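Local coordinates for programmed cell death 6-interacting protein (Homo sapiens, PDB 5WA1) that acts in multivesicular body biogenesis, cytokinesis and membrane repair, represented here by its Bro1 domain, which binds CHMP4 subunits of ESCRT-III, at residues A[141-146]-A[198-203]; A[147-152]-A[178-183]; A[153-158]-A[167-172]. One frame throughout, in Å; residues are numbered along the deposited sequence.

Contact 1 of 3, residues A[141-146]-A[198-203]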
loop_
_atom_site.group_PDB
_atom_site.type_symbol
_atom_site.label_atom_id
_atom_site.label_comp_id
_atom_site.label_asym_id
_atom_site.label_seq_id
_atom_site.Cartn_x
_atom_site.Cartn_y
_atom_site.Cartn_z
ATOM N N LYS A 141 5.995 0.572 -18.473
ATOM C CA LYS A 141 4.759 0.222 -17.771
ATOM C C LYS A 141 5.016 -0.124 -16.308
ATOM O O LYS A 141 4.293 0.334 -15.410
ATOM C CB LYS A 141 4.079 -0.968 -18.456
ATOM C CG LYS A 141 3.443 -0.687 -19.801
ATOM C CD LYS A 141 3.129 -1.991 -20.528
ATOM C CE LYS A 141 2.385 -2.973 -19.629
ATOM N NZ LYS A 141 2.302 -4.330 -20.247
ATOM N N SER A 142 6.026 -0.961 -16.050
ATOM C CA SER A 142 6.260 -1.438 -14.688
ATOM C C SER A 142 6.668 -0.304 -13.762
ATOM O O SER A 142 6.224 -0.248 -12.608
ATOM C CB SER A 142 7.336 -2.524 -14.684
ATOM O OG SER A 142 6.868 -3.704 -15.299
ATOM N N CYS A 143 7.538 0.587 -14.237
ATOM C CA CYS A 143 7.991 1.698 -13.411
ATOM C C CYS A 143 6.889 2.728 -13.225
ATOM O O CYS A 143 6.761 3.315 -12.145
ATOM C CB CYS A 143 9.222 2.351 -14.040
ATOM S SG CYS A 143 10.636 1.253 -14.204
ATOM N N VAL A 144 6.098 2.977 -14.272
ATOM C CA VAL A 144 4.969 3.890 -14.136
ATOM C C VAL A 144 3.951 3.334 -13.148
ATOM O O VAL A 144 3.436 4.065 -12.292
ATOM C CB VAL A 144 4.347 4.177 -15.516
ATOM C CG1 VAL A 144 2.971 4.799 -15.369
ATOM C CG2 VAL A 144 5.249 5.098 -16.284
ATOM N N LEU A 145 3.655 2.035 -13.230
ATOM C CA LEU A 145 2.711 1.461 -12.274
ATOM C C LEU A 145 3.266 1.505 -10.855
ATOM O O LEU A 145 2.501 1.661 -9.897
ATOM C CB LEU A 145 2.353 0.024 -12.661
ATOM C CG LEU A 145 1.271 -0.604 -11.767
ATOM C CD1 LEU A 145 0.036 0.291 -11.716
ATOM C CD2 LEU A 145 0.914 -2.020 -12.229
ATOM N N PHE A 146 4.588 1.376 -10.705
ATOM C CA PHE A 146 5.214 1.550 -9.398
ATOM C C PHE A 146 4.913 2.928 -8.827
ATOM O O PHE A 146 4.588 3.064 -7.643
ATOM C CB PHE A 146 6.729 1.347 -9.516
ATOM C CG PHE A 146 7.453 1.351 -8.187
ATOM C CD1 PHE A 146 7.840 2.544 -7.591
ATOM C CD2 PHE A 146 7.750 0.157 -7.547
ATOM C CE1 PHE A 146 8.494 2.546 -6.370
ATOM C CE2 PHE A 146 8.418 0.146 -6.329
ATOM C CZ PHE A 146 8.790 1.342 -5.740
ATOM N N VAL A 198 16.385 -3.613 -7.897
ATOM C CA VAL A 198 15.825 -4.311 -6.742
ATOM C C VAL A 198 14.469 -3.725 -6.350
ATOM O O VAL A 198 13.600 -4.446 -5.845
ATOM C CB VAL A 198 16.824 -4.285 -5.569
ATOM C CG1 VAL A 198 16.240 -4.980 -4.342
ATOM C CG2 VAL A 198 18.127 -4.954 -5.973
ATOM N N ASP A 199 14.242 -2.433 -6.609
ATOM C CA ASP A 199 13.016 -1.801 -6.127
ATOM C C ASP A 199 11.770 -2.394 -6.787
ATOM O O ASP A 199 10.737 -2.564 -6.129
ATOM C CB ASP A 199 13.078 -0.287 -6.342
ATOM C CG ASP A 199 13.205 0.102 -7.812
ATOM O OD1 ASP A 199 13.519 -0.773 -8.653
ATOM O OD2 ASP A 199 13.005 1.301 -8.117
ATOM N N ILE A 200 11.848 -2.745 -8.072
ATOM C CA ILE A 200 10.695 -3.314 -8.771
ATOM C C ILE A 200 10.786 -4.832 -8.877
ATOM O O ILE A 200 9.936 -5.456 -9.519
ATOM C CB ILE A 200 10.507 -2.676 -10.162
ATOM C CG1 ILE A 200 11.711 -2.954 -11.058
ATOM C CG2 ILE A 200 10.238 -1.183 -10.011
ATOM C CD1 ILE A 200 11.508 -2.517 -12.513
ATOM N N SER A 201 11.790 -5.441 -8.252
ATOM C CA SER A 201 11.930 -6.885 -8.318
ATOM C C SER A 201 10.808 -7.554 -7.522
ATOM O O SER A 201 10.292 -6.981 -6.554
ATOM C CB SER A 201 13.294 -7.317 -7.781
ATOM O OG SER A 201 13.352 -7.184 -6.364
ATOM N N PRO A 202 10.399 -8.764 -7.928
ATOM C CA PRO A 202 9.215 -9.400 -7.316
ATOM C C PRO A 202 9.257 -9.490 -5.800
ATOM O O PRO A 202 8.217 -9.314 -5.150
ATOM C CB PRO A 202 9.201 -10.787 -7.968
ATOM C CG PRO A 202 9.856 -10.572 -9.310
ATOM C CD PRO A 202 10.911 -9.523 -9.089
ATOM N N ASP A 203 10.428 -9.754 -5.214
ATOM C CA ASP A 203 10.504 -9.851 -3.758
ATOM C C ASP A 203 10.179 -8.518 -3.091
ATOM O O ASP A 203 9.455 -8.474 -2.091
ATOM C CB ASP A 203 11.886 -10.339 -3.336
ATOM C CG ASP A 203 11.970 -11.847 -3.268
ATOM O OD1 ASP A 203 11.161 -12.512 -3.951
ATOM O OD2 ASP A 203 12.835 -12.368 -2.529
#
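D199 OD2 is gripped by two partners, a salt bridge from K31 NZ and a hydrogen bond from A119 N, while the backbone O of the same D199 lies 3.6 Å from F146 CE2 across the contact. The other carboxylate oxygen, OD1, is bonded to T197 OG1, and D199 N donates to D118 OD2, so both the side chain and the backbone of this residue have polar partners. Hydrophobic contacts come from the next residue. I200 CG2 packs 3.7 Å from F146 CD2, the two side chains crossing obliquely. F146 reaches it because its CG is anti to the backbone N (chi1 -173°), which sends the ring off the helix towards the loop. I200 places CG1 between its backbone N and carbonyl carbon (chi1 63°), and an extended chi2 of 172° carries CD1 to within 4.2 Å of C143 SG. One isoleucine thus spans two residues on successive turns of helix 137-157. Just before D199, V198 O accepts S201 OG at 2.8 Å and S201 N at 3.2 Å, both from the same face of its plane, closing the turn that leads into helix 202-226; T204 OG1 adds a further donor. The 194 Å² buried here is therefore a loop laid against a helix without a polar bond between them. D199 O, buried and lacking a polar partner in the model, lies obliquely against the F146 ring, which suggests that the carboxylate network helps to position the loop, with apolar side chains filling the joint.

Contact 2 of 3, residues A[147-152]-A[178-183]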
loop_
_atom_site.group_PDB
_atom_site.type_symbol
_atom_site.label_atom_id
_atom_site.label_comp_id
_atom_site.label_asym_id
_atom_site.label_seq_id
_atom_site.Cartn_x
_atom_site.Cartn_y
_atom_site.Cartn_z
ATOM N N ASN A 147 5.041 3.966 -9.652
ATOM C CA ASN A 147 4.807 5.321 -9.164
ATOM C C ASN A 147 3.332 5.574 -8.897
ATOM O O ASN A 147 3.005 6.358 -8.003
ATOM C CB ASN A 147 5.376 6.347 -10.154
ATOM C CG ASN A 147 6.885 6.497 -10.023
ATOM O OD1 ASN A 147 7.532 5.683 -9.369
ATOM N ND2 ASN A 147 7.447 7.535 -10.636
ATOM N N CYS A 148 2.428 4.943 -9.657
ATOM C CA CYS A 148 1.010 5.024 -9.307
ATOM C C CYS A 148 0.787 4.490 -7.900
ATOM O O CYS A 148 0.152 5.143 -7.061
ATOM C CB CYS A 148 0.157 4.232 -10.296
ATOM S SG CYS A 148 0.185 4.825 -12.009
ATOM N N ALA A 149 1.312 3.294 -7.629
ATOM C CA ALA A 149 1.171 2.693 -6.304
ATOM C C ALA A 149 1.838 3.550 -5.235
ATOM O O ALA A 149 1.263 3.783 -4.163
ATOM C CB ALA A 149 1.763 1.283 -6.316
ATOM N N ALA A 150 3.055 4.031 -5.511
ATOM C CA ALA A 150 3.788 4.838 -4.539
ATOM C C ALA A 150 3.058 6.140 -4.241
ATOM O O ALA A 150 2.901 6.528 -3.076
ATOM C CB ALA A 150 5.201 5.120 -5.063
ATOM N N LEU A 151 2.621 6.852 -5.285
ATOM C CA LEU A 151 1.891 8.092 -5.046
ATOM C C LEU A 151 0.579 7.822 -4.316
ATOM O O LEU A 151 0.198 8.577 -3.413
ATOM C CB LEU A 151 1.662 8.835 -6.373
ATOM C CG LEU A 151 0.961 10.191 -6.240
ATOM C CD1 LEU A 151 1.781 11.138 -5.380
ATOM C CD2 LEU A 151 0.660 10.835 -7.595
ATOM N N ALA A 152 -0.104 6.724 -4.657
ATOM C CA ALA A 152 -1.317 6.360 -3.926
ATOM C C ALA A 152 -1.020 6.095 -2.453
ATOM O O ALA A 152 -1.811 6.466 -1.576
ATOM C CB ALA A 152 -1.970 5.130 -4.555
ATOM N N SER A 178 -1.647 -1.805 -2.951
ATOM C CA SER A 178 -1.384 -3.223 -2.730
ATOM C C SER A 178 -1.566 -4.027 -4.009
ATOM O O SER A 178 -0.742 -4.890 -4.334
ATOM C CB SER A 178 -2.305 -3.768 -1.636
ATOM O OG SER A 178 -2.067 -5.163 -1.433
ATOM N N GLY A 179 -2.654 -3.771 -4.741
ATOM C CA GLY A 179 -2.895 -4.511 -5.967
ATOM C C GLY A 179 -1.940 -4.138 -7.079
ATOM O O GLY A 179 -1.601 -4.975 -7.925
ATOM N N ALA A 180 -1.486 -2.885 -7.101
ATOM C CA ALA A 180 -0.570 -2.468 -8.156
ATOM C C ALA A 180 0.835 -3.010 -7.919
ATOM O O ALA A 180 1.484 -3.466 -8.864
ATOM C CB ALA A 180 -0.548 -0.942 -8.272
ATOM N N PHE A 181 1.321 -2.973 -6.670
ATOM C CA PHE A 181 2.596 -3.621 -6.373
ATOM C C PHE A 181 2.521 -5.110 -6.671
ATOM O O PHE A 181 3.482 -5.702 -7.173
ATOM C CB PHE A 181 3.000 -3.402 -4.911
ATOM C CG PHE A 181 3.456 -2.002 -4.602
ATOM C CD1 PHE A 181 4.413 -1.374 -5.383
ATOM C CD2 PHE A 181 2.926 -1.316 -3.508
ATOM C CE1 PHE A 181 4.838 -0.079 -5.091
ATOM C CE2 PHE A 181 3.338 -0.024 -3.213
ATOM C CZ PHE A 181 4.300 0.596 -3.996
ATOM N N LEU A 182 1.373 -5.729 -6.379
ATOM C CA LEU A 182 1.221 -7.159 -6.639
ATOM C C LEU A 182 1.185 -7.450 -8.132
ATOM O O LEU A 182 1.714 -8.475 -8.585
ATOM C CB LEU A 182 -0.043 -7.682 -5.967
ATOM C CG LEU A 182 -0.216 -9.190 -6.073
ATOM C CD1 LEU A 182 0.927 -9.884 -5.352
ATOM C CD2 LEU A 182 -1.554 -9.602 -5.501
ATOM N N HIS A 183 0.551 -6.574 -8.916
ATOM C CA HIS A 183 0.581 -6.744 -10.368
ATOM C C HIS A 183 2.006 -6.662 -10.899
ATOM O O HIS A 183 2.386 -7.422 -11.797
ATOM C CB HIS A 183 -0.306 -5.700 -11.047
ATOM C CG HIS A 183 -0.554 -5.980 -12.497
ATOM N ND1 HIS A 183 -0.004 -5.221 -13.506
ATOM C CD2 HIS A 183 -1.294 -6.935 -13.105
ATOM C CE1 HIS A 183 -0.391 -5.698 -14.675
ATOM N NE2 HIS A 183 -1.175 -6.739 -14.460
#
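A149, F181 and A180 bury the most surface where helices 137-157 and 164-191 run side by side as an antiparallel helical hairpin, part of the helical, TPR-related core of the Bro1 domain. The local axes come within 8.6 Å of each other, and their N-to-C directions differ by 154°, close to antiparallel. Small side chains permit this spacing: A149 CA and A180 CA form the nearest backbone pair at 5.8 Å, and both CB atoms point into the interface, meeting at 3.8 Å. A149 CB has a second task. It sits over one face of the F181 ring, 3.5 Å from the centroid and 13° off the normal, a well-centred CH-pi contact in which all six ring carbons lie within 4.1 Å of the methyl carbon, CZ being the nearest at 3.5 Å. F181 leaves its own helix obliquely, yet with CG anti to the carbonyl carbon (chi1 -73°) its ring swings across to lie against the methyl group. The same ring meets F146 edge-to-face and touches L208 of helix 202-226, so it is held between helix 137-157 and helix 202-226. One backbone atom of the partner helix also comes near it: A150 N approaches the ring obliquely, 4.0 Å from F181 CZ.

Contact 3 of 3, residues A[153-158]-A[167-172]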
loop_
_atom_site.group_PDB
_atom_site.type_symbol
_atom_site.label_atom_id
_atom_site.label_comp_id
_atom_site.label_asym_id
_atom_site.label_seq_id
_atom_site.Cartn_x
_atom_site.Cartn_y
_atom_site.Cartn_z
ATOM N N SER A 153 0.114 5.444 -2.162
ATOM C CA SER A 153 0.482 5.209 -0.766
ATOM C C SER A 153 0.762 6.520 -0.048
ATOM O O SER A 153 0.449 6.655 1.140
ATOM C CB SER A 153 1.704 4.285 -0.677
ATOM O OG SER A 153 2.918 5.010 -0.882
ATOM N N GLN A 154 1.330 7.504 -0.752
ATOM C CA GLN A 154 1.603 8.790 -0.121
ATOM C C GLN A 154 0.320 9.568 0.132
ATOM O O GLN A 154 0.175 10.215 1.178
ATOM C CB GLN A 154 2.562 9.609 -0.984
ATOM C CG GLN A 154 3.944 8.973 -1.130
ATOM C CD GLN A 154 4.916 9.895 -1.842
ATOM O OE1 GLN A 154 4.787 11.113 -1.764
ATOM N NE2 GLN A 154 5.885 9.319 -2.555
ATOM N N ILE A 155 -0.618 9.527 -0.816
ATOM C CA ILE A 155 -1.907 10.182 -0.622
ATOM C C ILE A 155 -2.657 9.540 0.540
ATOM O O ILE A 155 -3.257 10.229 1.374
ATOM C CB ILE A 155 -2.725 10.136 -1.927
ATOM C CG1 ILE A 155 -2.046 10.984 -3.005
ATOM C CG2 ILE A 155 -4.165 10.581 -1.672
ATOM C CD1 ILE A 155 -2.619 10.808 -4.423
ATOM N N ALA A 156 -2.629 8.209 0.615
ATOM C CA ALA A 156 -3.314 7.517 1.705
ATOM C C ALA A 156 -2.709 7.878 3.054
ATOM O O ALA A 156 -3.437 8.133 4.028
ATOM C CB ALA A 156 -3.252 6.007 1.481
ATOM N N ALA A 157 -1.376 7.906 3.130
ATOM C CA ALA A 157 -0.694 8.219 4.379
ATOM C C ALA A 157 -0.935 9.652 4.835
ATOM O O ALA A 157 -0.736 9.953 6.016
ATOM C CB ALA A 157 0.806 7.956 4.228
ATOM N N GLU A 158 -1.364 10.540 3.939
ATOM C CA GLU A 158 -1.618 11.932 4.288
ATOM C C GLU A 158 -3.036 12.181 4.772
ATOM O O GLU A 158 -3.356 13.314 5.145
ATOM C CB GLU A 158 -1.341 12.840 3.085
ATOM C CG GLU A 158 0.041 13.446 3.086
ATOM C CD GLU A 158 0.338 14.207 1.814
ATOM O OE1 GLU A 158 1.396 14.865 1.757
ATOM O OE2 GLU A 158 -0.482 14.145 0.870
ATOM N N LEU A 167 -10.606 8.481 6.017
ATOM C CA LEU A 167 -10.446 7.042 6.210
ATOM C C LEU A 167 -10.782 6.274 4.936
ATOM O O LEU A 167 -10.067 5.337 4.555
ATOM C CB LEU A 167 -11.329 6.571 7.373
ATOM C CG LEU A 167 -10.842 6.886 8.791
ATOM C CD1 LEU A 167 -12.001 6.754 9.785
ATOM C CD2 LEU A 167 -9.683 5.976 9.188
ATOM N N LYS A 168 -11.869 6.658 4.267
ATOM C CA LYS A 168 -12.276 5.961 3.050
ATOM C C LYS A 168 -11.270 6.169 1.921
ATOM O O LYS A 168 -10.976 5.233 1.166
ATOM C CB LYS A 168 -13.672 6.427 2.635
ATOM C CG LYS A 168 -14.315 5.623 1.514
ATOM C CD LYS A 168 -15.853 5.682 1.581
ATOM C CE LYS A 168 -16.380 7.111 1.592
ATOM N NZ LYS A 168 -17.873 7.197 1.426
ATOM N N ILE A 169 -10.726 7.383 1.790
ATOM C CA ILE A 169 -9.680 7.620 0.794
ATOM C C ILE A 169 -8.471 6.729 1.068
ATOM O O ILE A 169 -7.923 6.094 0.158
ATOM C CB ILE A 169 -9.287 9.109 0.770
ATOM C CG1 ILE A 169 -10.431 9.952 0.208
ATOM C CG2 ILE A 169 -7.988 9.308 -0.026
ATOM C CD1 ILE A 169 -10.213 11.458 0.296
ATOM N N ALA A 170 -8.035 6.672 2.330
ATOM C CA ALA A 170 -6.871 5.859 2.667
ATOM C C ALA A 170 -7.135 4.381 2.415
ATOM O O ALA A 170 -6.271 3.674 1.883
ATOM C CB ALA A 170 -6.470 6.089 4.129
ATOM N N ALA A 171 -8.320 3.894 2.788
ATOM C CA ALA A 171 -8.636 2.485 2.571
ATOM C C ALA A 171 -8.604 2.139 1.089
ATOM O O ALA A 171 -8.053 1.104 0.695
ATOM C CB ALA A 171 -10.008 2.155 3.160
ATOM N N LYS A 172 -9.187 3.002 0.256
ATOM C CA LYS A 172 -9.203 2.767 -1.185
ATOM C C LYS A 172 -7.801 2.835 -1.778
ATOM O O LYS A 172 -7.425 1.986 -2.594
ATOM C CB LYS A 172 -10.140 3.779 -1.857
ATOM C CG LYS A 172 -10.425 3.520 -3.332
ATOM C CD LYS A 172 -11.665 4.302 -3.794
ATOM C CE LYS A 172 -12.828 4.107 -2.811
ATOM N NZ LYS A 172 -14.002 4.982 -3.107
#
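A156 and A170 interlock where the hairpin of helices 137-157 and 164-191 closes on its short connection: their CA atoms are 4.0 Å apart, so the backbones almost touch. The evidence is reciprocal. A156 CB rests 3.8 Å from A170 CA and equally near A170 O, while A170 CB lies 3.7 Å from A156 O. The two CB atoms themselves are 4.2 Å apart, so each methyl group packs chiefly on the other backbone.

Beside this pair the two isoleucines take almost the same conformation. In I155 (chi1 -66°) CG1 is anti to the carbonyl carbon, which leaves the CG2 branch to face the partner helix; I169 (chi1 -69°) repeats this, and the two CG2 methyl groups meet at 4.4 Å. With chi2 extended in both, the CG1-CD1 branches diverge, leaving the CG2 methyl groups alone to meet; I155 CD1 and I169 CD1 end up 9.0 Å apart. The longer branch of I155 leads away from segment 167-172, and the side chain touches H173, next along helix 164-191. The isoleucine pair is thus the looser half of the contact, one methyl group against one, whereas the alanines make several closer approaches.

The side chains that meet are alanine and isoleucine, with backbone atoms of the alanines, and together they bury 139 Å². Around them, helix 202-226 covers L167 through V219, L222 and R226 and reaches S153 through M212. On helix 164-191, L167, K168 and A171 each pack on an aromatic side chain of the bound CHMP4C peptide, and K172 NZ makes a weak hydrogen bond to its backbone, so the hairpin end is shared between neighbouring helices and the bound peptide.

In the fold
All three contacts fasten helix 137-157, at successive positions along it. Contacts 2 and 3 join it to helix 164-191, whereas contact 1 joins it to the loop entering helix 202-226. Contact 2 lies nearest the chain centre, its own centre about 6 Å away; the centre of contact 3 is at about 9 Å and that of contact 1 at about 13 Å, although residues of all three are largely buried. Contacts 1 and 2 touch: L145 CD1 lies 3.7 Å from A180 CB, giving a continuous apolar layer. Contact 3, about 21 Å from contact 1 between centres, is alanine and isoleucine packing beside the bound peptide, while contact 1 alone combines apolar groups with a charged carboxylate network.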